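Local coordinates for toll-receptor-related 2 (PDB 4W8H), which probably relays Toll-type immune signals inside Hydra cells through its cytoplasmic TIR domain, a flavodoxin-like domain, at residues 16-19 / 20-24; 23-26 / 27-31. All coordinates share one frame; numbering follows the deposited sequence.

Contact 1 of 2, residues 16-19 / 20-24; sequences REWV and INTLV
The carbonyl oxygen of W18 takes two backbone donors: T22 N at 2.9 Å, tilted from the carbonyl plane, and L23 N at 3.0 Å, almost in line with the C=O bond. This double grip marks a pi-type turn. V24 N then bonds V19 O, five residues back, at 2.8 Å, whereas I20 N and N21 N still reach back four residues, to R16 O and E17 O. The W18 side chain leans forward along the helix, its CG anti to the backbone N (chi1 -176°), which carries the indole across T22. There T22 CB sits over the five-membered ring, 4.0 Å from its centroid, in a CH-pi contact, and CG2 lies 3.6 Å from NE1. The T22 hydroxyl, set beside its own backbone N, holds a water at 2.7 Å from OG1, and that water makes a weak bond to E17 O. Farther along the indole, CZ3 rests against L23 CB. Within the flavodoxin-like TIR fold, W18 also stacks on Y92 and meets W109, while V19 and L23 pack against strands 5-10 and 58-65, and T22 and L23 touch W119 of helix 115-127.

Contact 2 of 2, residues 23-26 / 27-31; sequences LVFK and LERAG. Unlike the reference sequence in segment 23-26: K26 (reference Glu). Unlike the reference sequence in segment 27-31: L27 (reference Val).
The backbone of L23-K26 and L27-G31 forms the last turns of helix 16-29 and the turn that leaves it at A30 and G31. Here the bonds step back to regular i to i+4 spacing: L27 N to L23 O and E28 N to V24 O, both 2.9 Å, then R29 N to F25 O and A30 N to K26 O. The helix ends in a Schellman motif, in which G31 takes a positive phi of 80° and returns its N to E28 O. This is the C-terminal end of the helix in a beta-alpha-beta unit of the flavodoxin-like fold, between strands 5-10 and 34-35. Toward the protein interior L23 and L27 lie alongside each other, CD1 to CD1 at 3.8 Å, and L27 continues into F123 and I126 of helix 115-127. One step round, the side chain of E28 runs beside V24, with V24 CG1 3.8 Å from E28 CD, the carboxylate carbon, and the carboxylate OE2 forms a salt bridge with R39. An alanine in place of E28 would remove that carboxylate and is likely to leave R39 without its mate and V24 CG1 without this neighbour. K26, which is Glu in the reference sequence, makes a cation-pi contact with W119. On the outer surface F25 and R29 point the same way. In F25 a chi1 of -176° sets the ring trans to the main-chain nitrogen and beside R29, whose chain bends at chi3; the guanidinium and ring planes are 27° apart. The touching atom is R29 CD, a CH-pi contact over one ring face, 3.6 Å from the centroid and displaced toward the rim, where it lies 3.5 Å from both CE2 and CZ of F25.

How the contacts relate
Contacts 1 and 2 follow one another along helix 16-29, their centres about 10 Å apart and both on the same side of the chain's centre. They share L23 and V24, and also meet where I20 O packs against F25 CB at 3.8 Å. Contact 1 occupies the beginning of the helix with its pi-type turn; contact 2 carries it to the C-terminal end, beyond which the chain goes on to strand 34-35. Across both, V19, L23 and L27 form an inward face on the parallel sheet, and L23 and L27 also pack against helix 115-127. The helix thus serves as the crossover of the first beta-alpha-beta unit in this TIR domain.

Contact 1 of 2, residues 16-19 / 20-24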
ATOM      1  N   ARG A  16      10.083   1.360  -6.541  1.00  9.45           N
ATOM      2  CA  ARG A  16      10.782   0.912  -5.347  0.52  8.11           C
ATOM      3  C   ARG A  16      11.553   1.991  -4.635  1.00  8.53           C
ATOM      4  O   ARG A  16      11.640   1.954  -3.405  1.00  9.03           O
ATOM      5  CB  ARG A  16      11.703  -0.257  -5.670  0.52  9.86           C
ATOM      6  CG  ARG A  16      12.192  -1.039  -4.453  0.52 11.43           C
ATOM      7  CD  ARG A  16      12.733  -2.392  -4.855  0.52 13.49           C
ATOM      8  NE  ARG A  16      13.942  -2.254  -5.644  0.52 14.41           N
ATOM      9  CZ  ARG A  16      14.633  -3.273  -6.144  0.52 17.18           C
ATOM     10  NH1 ARG A  16      14.233  -4.524  -5.962  0.52 17.75           N
ATOM     11  NH2 ARG A  16      15.715  -3.023  -6.843  0.52 19.39           N
ATOM     12  N   GLU A  17      12.193   2.885  -5.390  1.00  9.57           N
ATOM     13  CA  GLU A  17      13.022   3.902  -4.734  1.00 11.50           C
ATOM     14  C   GLU A  17      12.222   4.706  -3.702  1.00  9.59           C
ATOM     15  O   GLU A  17      12.616   4.796  -2.525  1.00 10.64           O
ATOM     16  CB  GLU A  17      13.708   4.827  -5.753  1.00 13.84           C
ATOM     17  CG  GLU A  17      14.748   5.783  -5.158  1.00 18.97           C
ATOM     18  CD  GLU A  17      15.414   6.718  -6.223  1.00 25.46           C
ATOM     19  OE1 GLU A  17      14.948   6.735  -7.380  1.00 33.98           O
ATOM     20  OE2 GLU A  17      16.401   7.418  -5.910  1.00 29.29           O
ATOM     21  N   TRP A  18      11.102   5.298  -4.130  1.00  8.25           N
ATOM     22  CA  TRP A  18      10.273   6.103  -3.220  1.00  7.80           C
ATOM     23  C   TRP A  18       9.631   5.195  -2.189  1.00  6.73           C
ATOM     24  O   TRP A  18       9.576   5.507  -1.005  1.00  6.26           O
ATOM     25  CB  TRP A  18       9.201   6.861  -3.999  1.00  9.06           C
ATOM     26  CG  TRP A  18       8.367   7.775  -3.174  1.00  9.99           C
ATOM     27  CD1 TRP A  18       8.633   9.085  -2.868  1.00 10.85           C
ATOM     28  CD2 TRP A  18       7.108   7.476  -2.603  1.00 10.11           C
ATOM     29  NE1 TRP A  18       7.621   9.607  -2.120  1.00 12.39           N
ATOM     30  CE2 TRP A  18       6.652   8.654  -1.960  1.00 12.09           C
ATOM     31  CE3 TRP A  18       6.286   6.343  -2.594  1.00  7.87           C
ATOM     32  CZ2 TRP A  18       5.418   8.716  -1.285  1.00 13.93           C
ATOM     33  CZ3 TRP A  18       5.037   6.411  -1.944  1.00 10.44           C
ATOM     34  CH2 TRP A  18       4.633   7.589  -1.274  1.00 12.90           C
ATOM     35  N   VAL A  19       9.169   4.023  -2.602  1.00  6.33           N
ATOM     36  CA  VAL A  19       8.480   3.153  -1.654  1.00  6.09           C
ATOM     37  C   VAL A  19       9.379   2.725  -0.523  1.00  5.60           C
ATOM     38  O   VAL A  19       8.975   2.797   0.641  1.00  6.42           O
ATOM     39  CB  VAL A  19       7.814   1.957  -2.367  1.00  6.62           C
ATOM     40  CG1 VAL A  19       7.333   0.930  -1.291  1.00  7.57           C
ATOM     41  CG2 VAL A  19       6.665   2.450  -3.227  1.00  7.93           C
ATOM     42  N   ILE A  20      10.596   2.282  -0.824  1.00  5.82           N
ATOM     43  CA  ILE A  20      11.444   1.776   0.230  1.00  6.70           C
ATOM     44  C   ILE A  20      12.109   2.925   0.991  1.00  6.21           C
ATOM     45  O   ILE A  20      12.114   2.947   2.237  1.00  7.53           O
ATOM     46  CB  ILE A  20      12.493   0.829  -0.324  1.00  8.22           C
ATOM     47  CG1 ILE A  20      11.816  -0.389  -0.961  1.00  9.14           C
ATOM     48  CG2 ILE A  20      13.464   0.408   0.785  1.00  9.34           C
ATOM     49  CD1 ILE A  20      11.092  -1.270   0.011  1.00 11.01           C
ATOM     50  N   ASN A  21      12.675   3.889   0.261  1.00  6.84           N
ATOM     51  CA  ASN A  21      13.474   4.907   0.922  1.00  7.69           C
ATOM     52  C   ASN A  21      12.689   6.015   1.543  1.00  7.59           C
ATOM     53  O   ASN A  21      13.222   6.694   2.440  1.00  7.61           O
ATOM     54  CB  ASN A  21      14.505   5.486  -0.061  1.00 10.30           C
ATOM     55  CG  ASN A  21      15.434   4.440  -0.589  1.00 15.04           C
ATOM     56  OD1 ASN A  21      15.532   4.233  -1.793  1.00 19.85           O
ATOM     57  ND2 ASN A  21      16.086   3.734   0.312  1.00 19.17           N
ATOM     58  N   THR A  22      11.463   6.248   1.070  1.00  6.36           N
ATOM     59  CA  THR A  22      10.618   7.301   1.638  1.00  5.97           C
ATOM     60  C   THR A  22       9.462   6.725   2.432  1.00  6.52           C
ATOM     61  O   THR A  22       9.365   6.960   3.635  1.00  7.04           O
ATOM     62  CB  THR A  22      10.159   8.294   0.549  1.00  7.84           C
ATOM     63  OG1 THR A  22      11.302   8.914  -0.047  1.00  8.11           O
ATOM     64  CG2 THR A  22       9.239   9.377   1.143  1.00  8.50           C
ATOM     65  N   LEU A  23       8.589   5.957   1.786  1.00  7.07           N
ATOM     66  CA  LEU A  23       7.391   5.491   2.477  1.00  6.48           C
ATOM     67  C   LEU A  23       7.691   4.515   3.602  1.00  6.10           C
ATOM     68  O   LEU A  23       7.278   4.727   4.759  1.00  6.87           O
ATOM     69  CB  LEU A  23       6.447   4.886   1.425  1.00  6.34           C
ATOM     70  CG  LEU A  23       5.158   4.250   1.948  1.00  6.95           C
ATOM     71  CD1 LEU A  23       4.284   5.218   2.653  1.00  8.12           C
ATOM     72  CD2 LEU A  23       4.425   3.548   0.828  1.00  7.10           C
ATOM     73  N   VAL A  24       8.390   3.413   3.292  1.00  6.25           N
ATOM     74  CA  VAL A  24       8.674   2.441   4.356  1.00  6.33           C
ATOM     75  C   VAL A  24       9.547   3.060   5.437  1.00  5.55           C
ATOM     76  O   VAL A  24       9.314   2.875   6.624  1.00  7.15           O
ATOM     77  CB  VAL A  24       9.350   1.177   3.775  1.00  7.95           C
ATOM     78  CG1 VAL A  24       9.888   0.281   4.855  1.00  9.46           C
ATOM     79  CG2 VAL A  24       8.388   0.410   2.904  1.00  8.93           C
TER
HETATM   80  O   HOH W   1      13.010   8.217  -2.071  1.00 17.73           O

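Contact 2 of 2, residues 23-26 / 27-31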
ATOM      1  N   LEU A  23       8.589   5.957   1.786  1.00  7.07           N
ATOM      2  CA  LEU A  23       7.391   5.491   2.477  1.00  6.48           C
ATOM      3  C   LEU A  23       7.691   4.515   3.602  1.00  6.10           C
ATOM      4  O   LEU A  23       7.278   4.727   4.759  1.00  6.87           O
ATOM      5  CB  LEU A  23       6.447   4.886   1.425  1.00  6.34           C
ATOM      6  CG  LEU A  23       5.158   4.250   1.948  1.00  6.95           C
ATOM      7  CD1 LEU A  23       4.284   5.218   2.653  1.00  8.12           C
ATOM      8  CD2 LEU A  23       4.425   3.548   0.828  1.00  7.10           C
ATOM      9  N   VAL A  24       8.390   3.413   3.292  1.00  6.25           N
ATOM     10  CA  VAL A  24       8.674   2.441   4.356  1.00  6.33           C
ATOM     11  C   VAL A  24       9.547   3.060   5.437  1.00  5.55           C
ATOM     12  O   VAL A  24       9.314   2.875   6.624  1.00  7.15           O
ATOM     13  CB  VAL A  24       9.350   1.177   3.775  1.00  7.95           C
ATOM     14  CG1 VAL A  24       9.888   0.281   4.855  1.00  9.46           C
ATOM     15  CG2 VAL A  24       8.388   0.410   2.904  1.00  8.93           C
ATOM     16  N   PHE A  25      10.570   3.804   5.027  1.00  6.77           N
ATOM     17  CA  PHE A  25      11.451   4.494   5.957  1.00  7.29           C
ATOM     18  C   PHE A  25      10.663   5.327   6.947  1.00  6.46           C
ATOM     19  O   PHE A  25      10.899   5.221   8.153  1.00  8.44           O
ATOM     20  CB  PHE A  25      12.399   5.371   5.145  1.00  8.22           C
ATOM     21  CG  PHE A  25      13.447   6.099   5.948  1.00 10.01           C
ATOM     22  CD1 PHE A  25      14.468   5.400   6.545  1.00 12.56           C
ATOM     23  CD2 PHE A  25      13.454   7.468   6.015  1.00 12.38           C
ATOM     24  CE1 PHE A  25      15.476   6.074   7.239  1.00 15.32           C
ATOM     25  CE2 PHE A  25      14.457   8.144   6.717  1.00 14.43           C
ATOM     26  CZ  PHE A  25      15.445   7.436   7.317  1.00 16.54           C
ATOM     27  N   LYS A  26       9.741   6.141   6.469  1.00  6.63           N
ATOM     28  CA  LYS A  26       8.973   7.001   7.363  1.00  7.82           C
ATOM     29  C   LYS A  26       8.002   6.226   8.230  1.00  6.91           C
ATOM     30  O   LYS A  26       7.813   6.559   9.416  1.00  8.49           O
ATOM     31  CB  LYS A  26       8.278   8.074   6.571  1.00  8.71           C
ATOM     32  CG  LYS A  26       9.257   9.186   6.193  1.00 10.80           C
ATOM     33  CD  LYS A  26       8.576  10.386   5.642  1.00 12.23           C
ATOM     34  CE  LYS A  26       7.617  11.069   6.614  1.00 12.85           C
ATOM     35  NZ  LYS A  26       8.153  11.393   7.954  1.00 14.43           N
ATOM     36  N   LEU A  27       7.359   5.205   7.656  1.00  6.94           N
ATOM     37  CA  LEU A  27       6.440   4.403   8.447  1.00  6.56           C
ATOM     38  C   LEU A  27       7.154   3.756   9.615  1.00  6.76           C
ATOM     39  O   LEU A  27       6.688   3.822  10.757  1.00  8.20           O
ATOM     40  CB  LEU A  27       5.782   3.339   7.560  1.00  7.73           C
ATOM     41  CG  LEU A  27       4.718   3.810   6.570  1.00  9.46           C
ATOM     42  CD1 LEU A  27       4.479   2.725   5.508  1.00  8.87           C
ATOM     43  CD2 LEU A  27       3.410   4.164   7.247  1.00 11.03           C
ATOM     44  N   GLU A  28       8.307   3.154   9.355  1.00  6.97           N
ATOM     45  CA  GLU A  28       9.030   2.428  10.389  1.00  8.23           C
ATOM     46  C   GLU A  28       9.568   3.394  11.443  1.00  8.25           C
ATOM     47  O   GLU A  28       9.552   3.094  12.643  1.00  9.67           O
ATOM     48  CB  GLU A  28      10.092   1.523   9.757  1.00 10.11           C
ATOM     49  CG  GLU A  28       9.442   0.358   8.969  1.00 10.62           C
ATOM     50  CD  GLU A  28      10.415  -0.687   8.515  1.00 13.67           C
ATOM     51  OE1 GLU A  28      11.585  -0.373   8.226  1.00 16.18           O
ATOM     52  OE2 GLU A  28       9.975  -1.847   8.436  1.00 18.67           O
ATOM     53  N   ARG A  29      10.001   4.573  11.006  1.00  8.81           N
ATOM     54  CA  ARG A  29      10.469   5.586  11.996  1.00  9.74           C
ATOM     55  C   ARG A  29       9.344   6.033  12.924  1.00  9.17           C
ATOM     56  O   ARG A  29       9.580   6.391  14.076  1.00 11.10           O
ATOM     57  CB  ARG A  29      11.087   6.773  11.276  1.00 11.80           C
ATOM     58  CG  ARG A  29      12.484   6.456  10.764  1.00 15.04           C
ATOM     59  CD  ARG A  29      13.019   7.527   9.852  1.00 17.48           C
ATOM     60  NE  ARG A  29      13.218   8.784  10.562  1.00 21.23           N
ATOM     61  CZ  ARG A  29      14.359   9.167  11.134  1.00 23.70           C
ATOM     62  NH1 ARG A  29      15.427   8.388  11.067  1.00 23.87           N
ATOM     63  NH2 ARG A  29      14.434  10.341  11.761  1.00 26.11           N
ATOM     64  N   ALA A  30       8.120   6.020  12.390  1.00  8.34           N
ATOM     65  CA  ALA A  30       6.924   6.424  13.130  1.00 10.44           C
ATOM     66  C   ALA A  30       6.378   5.293  14.012  1.00  9.72           C
ATOM     67  O   ALA A  30       5.321   5.459  14.628  1.00 10.88           O
ATOM     68  CB  ALA A  30       5.828   6.915  12.151  1.00 11.21           C
ATOM     69  N   GLY A  31       7.095   4.166  14.080  1.00  9.27           N
ATOM     70  CA  GLY A  31       6.667   3.041  14.870  1.00  8.81           C
ATOM     71  C   GLY A  31       5.610   2.155  14.265  1.00  8.10           C
ATOM     72  O   GLY A  31       5.015   1.322  14.953  1.00 10.29           O
TER